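Local coordinates for alpha-Amylase (Thermotoga maritima, PDB 2B5D), which is a glycoside hydrolase family 57 protein, with a catalytic domain of the (beta/alpha)-barrel kind and a largely helical C-terminal region, at residues 11-16 with 349-354; 28-33 with 68-73. All coordinates share one frame; numbering follows the deposited sequence.

Contact 1 of 2, residues 11-16 with 349-354; sequences AHLPYV and DAELFG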
loop_
_atom_site.group_PDB
_atom_site.type_symbol
_atom_site.label_atom_id
_atom_site.label_comp_id
_atom_site.label_asym_id
_atom_site.label_seq_id
_atom_site.Cartn_x
_atom_site.Cartn_y
_atom_site.Cartn_z
ATOM N N ALA A 11 22.639 15.130 19.829
ATOM C CA ALA A 11 21.301 15.747 19.730
ATOM C C ALA A 11 21.008 16.176 18.295
ATOM O O ALA A 11 21.515 17.198 17.776
ATOM C CB ALA A 11 21.155 16.946 20.698
ATOM N N HIS A 12 20.214 15.351 17.636
ATOM C CA HIS A 12 19.858 15.583 16.256
ATOM C C HIS A 12 18.394 15.250 15.981
ATOM O O HIS A 12 17.878 14.258 16.498
ATOM C CB HIS A 12 20.718 14.691 15.362
ATOM C CG HIS A 12 20.366 14.805 13.914
ATOM N ND1 HIS A 12 19.857 13.757 13.179
ATOM C CD2 HIS A 12 20.405 15.870 13.075
ATOM C CE1 HIS A 12 19.641 14.157 11.936
ATOM N NE2 HIS A 12 19.978 15.432 11.844
ATOM N N LEU A 13 17.737 16.074 15.174
ATOM C CA LEU A 13 16.510 15.705 14.477
ATOM C C LEU A 13 16.584 16.207 13.052
ATOM O O LEU A 13 17.196 17.267 12.807
ATOM C CB LEU A 13 15.264 16.248 15.195
ATOM C CG LEU A 13 14.957 15.558 16.546
ATOM C CD1 LEU A 13 13.941 16.319 17.400
ATOM C CD2 LEU A 13 14.514 14.109 16.279
ATOM N N PRO A 14 16.007 15.433 12.102
ATOM C CA PRO A 14 15.893 15.882 10.707
ATOM C C PRO A 14 15.105 17.216 10.608
ATOM O O PRO A 14 14.321 17.579 11.517
ATOM C CB PRO A 14 15.144 14.760 10.013
ATOM C CG PRO A 14 14.575 13.830 11.180
ATOM C CD PRO A 14 15.420 14.091 12.352
ATOM N N TYR A 15 15.386 18.004 9.575
ATOM C CA TYR A 15 14.612 19.237 9.374
ATOM C C TYR A 15 13.250 18.794 8.839
ATOM O O TYR A 15 13.142 18.229 7.753
ATOM C CB TYR A 15 15.305 20.175 8.369
ATOM C CG TYR A 15 14.635 21.513 8.177
ATOM C CD1 TYR A 15 13.892 21.770 7.027
ATOM C CD2 TYR A 15 14.754 22.535 9.128
ATOM C CE1 TYR A 15 13.278 22.981 6.832
ATOM C CE2 TYR A 15 14.129 23.785 8.927
ATOM C CZ TYR A 15 13.394 23.968 7.783
ATOM O OH TYR A 15 12.766 25.157 7.540
ATOM N N VAL A 16 12.232 19.036 9.645
ATOM C CA VAL A 16 10.854 18.733 9.322
ATOM C C VAL A 16 10.111 20.015 9.576
ATOM O O VAL A 16 9.876 20.428 10.732
ATOM C CB VAL A 16 10.293 17.603 10.195
ATOM C CG1 VAL A 16 8.755 17.615 10.133
ATOM C CG2 VAL A 16 10.857 16.235 9.728
ATOM N N ASP A 349 23.266 8.716 21.633
ATOM C CA ASP A 349 22.089 9.406 21.177
ATOM C C ASP A 349 21.368 10.148 22.303
ATOM O O ASP A 349 20.993 9.547 23.284
ATOM C CB ASP A 349 21.172 8.379 20.570
ATOM C CG ASP A 349 20.643 8.822 19.282
ATOM O OD1 ASP A 349 21.290 8.522 18.237
ATOM O OD2 ASP A 349 19.593 9.513 19.336
ATOM N N ALA A 350 21.182 11.445 22.171
ATOM C CA ALA A 350 20.599 12.247 23.268
ATOM C C ALA A 350 19.215 11.797 23.771
ATOM O O ALA A 350 18.933 11.877 24.980
ATOM C CB ALA A 350 20.547 13.713 22.895
ATOM N N GLU A 351 18.365 11.351 22.840
ATOM C CA GLU A 351 16.965 11.012 23.122
ATOM C C GLU A 351 16.835 9.732 23.921
ATOM O O GLU A 351 15.767 9.475 24.513
ATOM C CB GLU A 351 16.136 10.874 21.837
ATOM C CG GLU A 351 16.845 10.159 20.662
ATOM C CD GLU A 351 17.389 11.182 19.635
ATOM O OE1 GLU A 351 16.987 11.114 18.433
ATOM O OE2 GLU A 351 18.194 12.070 20.048
ATOM N N LEU A 352 17.907 8.926 23.916
ATOM C CA LEU A 352 18.014 7.806 24.813
ATOM C C LEU A 352 17.853 8.299 26.261
ATOM O O LEU A 352 17.388 7.546 27.099
ATOM C CB LEU A 352 19.330 7.027 24.627
ATOM C CG LEU A 352 19.724 6.244 23.338
ATOM C CD1 LEU A 352 21.036 5.439 23.520
ATOM C CD2 LEU A 352 18.630 5.337 22.739
ATOM N N PHE A 353 18.195 9.557 26.557
ATOM C CA PHE A 353 18.105 10.045 27.943
ATOM C C PHE A 353 16.917 10.966 28.117
ATOM O O PHE A 353 16.938 12.136 27.713
ATOM C CB PHE A 353 19.430 10.698 28.435
ATOM C CG PHE A 353 20.605 9.746 28.446
ATOM C CD1 PHE A 353 21.475 9.669 27.347
ATOM C CD2 PHE A 353 20.811 8.878 29.521
ATOM C CE1 PHE A 353 22.547 8.754 27.327
ATOM C CE2 PHE A 353 21.884 7.959 29.517
ATOM C CZ PHE A 353 22.753 7.901 28.411
ATOM N N GLY A 354 15.864 10.437 28.729
ATOM C CA GLY A 354 14.666 11.234 28.976
ATOM C C GLY A 354 13.526 10.888 28.032
ATOM O O GLY A 354 12.359 11.034 28.400
HETATM O O HOH W 1 20.049 12.430 18.533
HETATM O O HOH W 2 17.728 14.476 19.601
#
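A350 sets its methyl against A11: CB of A350 lies 3.8 Å from CA of A11 and 4.0 Å from its CB, so the methyl reaches backbone as well as side chain. This is the only apolar side-chain pair between 11-16 and 349-354. Next along the chain, E351 brings its carboxylate to the H12 backbone without bonding it directly. Its OE1 and H12 O are two acceptors 3.8 Å apart, while CD2 of L13 comes no nearer to OE1 than 4.4 Å. Two waters lie between E351 OE2 and the H12 backbone: one accepts from H12 N at 3.1 Å, the other lies 3.1 Å from H12 O. Both are modelled at 2.4 to 2.5 Å from OE2, too short to be trusted in detail, so the evidence supports a water-filled link but not exact bonds. As modelled, CG of E351 sits between the backbone N and the carbonyl carbon (chi1 40°), and a bend at chi2 (-100°) directs the carboxylate toward 11-16; crowding against D349 leaves its exact placement doubtful. Behind it, a type I beta turn from D349 to L352, with L352 N bonded to D349 O, shapes the backbone from which A350 and E351 project. On the side of 11-16, H146 stacks on the H12 ring, and Y38 and L61 cover A11. Strands 3-11 and 343-349 run parallel and adjacent, with A350 bonded through its backbone to H10; the two segments thus leave the C-terminal ends of neighbouring strands, the end at which (beta/alpha)-barrel enzymes such as family 57 members carry their active site.

Contact 2 of 2, residues 28-33 with 68-73; sequences RWLFEA and RDLQEK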
loop_
_atom_site.group_PDB
_atom_site.type_symbol
_atom_site.label_atom_id
_atom_site.label_comp_id
_atom_site.label_asym_id
_atom_site.label_seq_id
_atom_site.Cartn_x
_atom_site.Cartn_y
_atom_site.Cartn_z
ATOM N N ARG A 28 5.653 16.587 15.969
ATOM C CA ARG A 28 5.526 16.158 17.369
ATOM C C ARG A 28 6.807 15.497 17.899
ATOM O O ARG A 28 7.044 15.494 19.102
ATOM C CB ARG A 28 4.382 15.158 17.522
ATOM C CG ARG A 28 2.995 15.711 17.279
ATOM C CD ARG A 28 1.920 14.656 17.612
ATOM N NE ARG A 28 1.419 14.736 18.994
ATOM C CZ ARG A 28 1.966 14.118 20.048
ATOM N NH1 ARG A 28 3.055 13.362 19.904
ATOM N NH2 ARG A 28 1.423 14.252 21.259
ATOM N N TRP A 29 7.601 14.905 17.002
ATOM C CA TRP A 29 8.899 14.362 17.377
ATOM C C TRP A 29 9.716 15.467 18.066
ATOM O O TRP A 29 10.179 15.302 19.191
ATOM C CB TRP A 29 9.676 13.839 16.164
ATOM C CG TRP A 29 9.010 12.801 15.261
ATOM C CD1 TRP A 29 9.289 12.604 13.930
ATOM C CD2 TRP A 29 7.992 11.825 15.601
ATOM N NE1 TRP A 29 8.516 11.581 13.421
ATOM C CE2 TRP A 29 7.714 11.082 14.416
ATOM C CE3 TRP A 29 7.289 11.502 16.786
ATOM C CZ2 TRP A 29 6.753 10.028 14.376
ATOM C CZ3 TRP A 29 6.320 10.447 16.748
ATOM C CH2 TRP A 29 6.075 9.729 15.544
ATOM N N LEU A 30 9.841 16.599 17.388
ATOM C CA LEU A 30 10.480 17.782 17.941
ATOM C C LEU A 30 9.948 18.185 19.323
ATOM O O LEU A 30 10.719 18.455 20.250
ATOM C CB LEU A 30 10.309 18.954 16.973
ATOM C CG LEU A 30 11.385 20.027 16.767
ATOM C CD1 LEU A 30 10.711 21.364 16.716
ATOM C CD2 LEU A 30 12.526 20.020 17.789
ATOM N N PHE A 31 8.630 18.229 19.461
ATOM C CA PHE A 31 8.025 18.629 20.724
ATOM C C PHE A 31 8.291 17.668 21.884
ATOM O O PHE A 31 8.563 18.103 23.006
ATOM C CB PHE A 31 6.528 18.876 20.540
ATOM C CG PHE A 31 6.207 19.903 19.492
ATOM C CD1 PHE A 31 5.010 19.824 18.774
ATOM C CD2 PHE A 31 7.099 20.949 19.214
ATOM C CE1 PHE A 31 4.699 20.789 17.784
ATOM C CE2 PHE A 31 6.806 21.909 18.244
ATOM C CZ PHE A 31 5.606 21.834 17.524
ATOM N N GLU A 32 8.205 16.376 21.615
ATOM C CA GLU A 32 8.593 15.363 22.590
ATOM C C GLU A 32 10.086 15.452 22.949
ATOM O O GLU A 32 10.439 15.409 24.129
ATOM C CB GLU A 32 8.262 13.963 22.066
ATOM C CG GLU A 32 6.762 13.640 21.908
ATOM C CD GLU A 32 6.490 12.439 20.966
ATOM O OE1 GLU A 32 5.343 11.923 20.971
ATOM O OE2 GLU A 32 7.416 12.008 20.231
ATOM N N ALA A 33 10.962 15.595 21.938
ATOM C CA ALA A 33 12.410 15.809 22.199
ATOM C C ALA A 33 12.684 17.021 23.082
ATOM O O ALA A 33 13.476 16.934 24.004
ATOM C CB ALA A 33 13.187 15.879 20.933
ATOM N N ARG A 68 10.912 30.774 15.059
ATOM C CA ARG A 68 9.913 31.274 16.028
ATOM C C ARG A 68 8.435 30.966 15.724
ATOM O O ARG A 68 7.559 31.321 16.500
ATOM C CB ARG A 68 10.151 32.732 16.471
ATOM C CG ARG A 68 10.120 33.807 15.403
ATOM C CD ARG A 68 9.795 35.187 16.041
ATOM N NE ARG A 68 10.070 35.222 17.494
ATOM C CZ ARG A 68 11.264 35.458 18.055
ATOM N NH1 ARG A 68 12.338 35.690 17.293
ATOM N NH2 ARG A 68 11.383 35.453 19.385
ATOM N N ASP A 69 8.181 30.257 14.630
ATOM C CA ASP A 69 6.875 29.641 14.400
ATOM C C ASP A 69 6.742 28.276 15.095
ATOM O O ASP A 69 5.655 27.930 15.579
ATOM C CB ASP A 69 6.583 29.551 12.905
ATOM C CG ASP A 69 6.864 30.871 12.189
ATOM O OD1 ASP A 69 5.888 31.559 11.795
ATOM O OD2 ASP A 69 8.066 31.242 12.061
ATOM N N LEU A 70 7.844 27.519 15.159
ATOM C CA LEU A 70 7.890 26.273 15.932
ATOM C C LEU A 70 7.796 26.544 17.434
ATOM O O LEU A 70 7.134 25.809 18.165
ATOM C CB LEU A 70 9.140 25.447 15.594
ATOM C CG LEU A 70 9.126 24.268 14.592
ATOM C CD1 LEU A 70 7.798 24.013 13.842
ATOM C CD2 LEU A 70 10.300 24.357 13.587
ATOM N N GLN A 71 8.429 27.613 17.892
ATOM C CA GLN A 71 8.355 27.981 19.300
ATOM C C GLN A 71 6.912 28.307 19.727
ATOM O O GLN A 71 6.471 27.910 20.818
ATOM C CB GLN A 71 9.283 29.164 19.586
ATOM C CG GLN A 71 10.692 29.009 19.027
ATOM C CD GLN A 71 11.551 30.255 19.205
ATOM O OE1 GLN A 71 12.773 30.207 19.026
ATOM N NE2 GLN A 71 10.922 31.372 19.564
ATOM N N GLU A 72 6.194 29.032 18.859
ATOM C CA GLU A 72 4.768 29.344 19.046
ATOM C C GLU A 72 3.898 28.081 19.071
ATOM O O GLU A 72 3.101 27.900 19.995
ATOM C CB GLU A 72 4.289 30.341 17.980
ATOM C CG GLU A 72 4.690 31.783 18.306
ATOM C CD GLU A 72 4.493 32.789 17.163
ATOM O OE1 GLU A 72 4.951 33.943 17.348
ATOM O OE2 GLU A 72 3.898 32.451 16.103
ATOM N N LYS A 73 4.079 27.209 18.081
ATOM C CA LYS A 73 3.433 25.889 18.070
ATOM C C LYS A 73 3.769 25.018 19.293
ATOM O O LYS A 73 2.904 24.297 19.793
ATOM C CB LYS A 73 3.729 25.141 16.765
ATOM C CG LYS A 73 2.939 25.658 15.584
ATOM C CD LYS A 73 3.719 25.577 14.253
ATOM C CE LYS A 73 3.180 26.578 13.179
ATOM N NZ LYS A 73 2.775 27.934 13.711
#
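L30 and L70 meet nearly at right angles, CD1 of L30 lying 3.9 Å from CG of L70, so that a single methyl lands on the branch point of the other leucine. F31 covers the neighbouring part of the opposing helix and buries more surface in the contact than any other residue. Its CG stands anti to the carbonyl carbon and beside the backbone N (chi1 -57°), which carries the far end of the ring toward 68-73. There CZ is 3.9 Å from CB of K73 and CE2 is 3.9 Å from the carbonyl O of L70, both approached obliquely. The ring therefore rests on the root of the lysine and on helix backbone, while the rest of K73 turns away and its NZ makes a weak hydrogen bond to D69 O at 3.4 Å. Helix 27-47 follows the first strand of the family 57 barrel, and helix 68-91 crosses it: the local axes make a signed angle of -71° and stay 11.2 Å apart, a spacing bridged by these large side chains. The salt bridge from R28 to E32, one turn apart on helix 27-47, lies off this interface. Further out, L61 and M64 of helix 59-66 fill in beside L30 and L70 respectively, and the ring of H77 meets F31 with the planes at about 35°.

Both contacts are mostly buried, but contact 1 lies about 4 Å from the centre of the chain and contact 2 about 15 Å, measured centre to centre. Their chemistry also differs: contact 1 joins the ends of two neighbouring strands and the turn and loop that follow them through one small apolar pair and water, whereas contact 2 joins two helices through leucines and an aromatic ring; its R28-E32 salt bridge stays within 28-33, and no charged pair spans it. The two meet at L13, whose CD1 packs 3.6 Å from CB of A33 and 3.8 Å from CA of L30. Helix 27-47 is thus shared, touching 11-16 through A33 and L30 and 68-73 through L30 and F31.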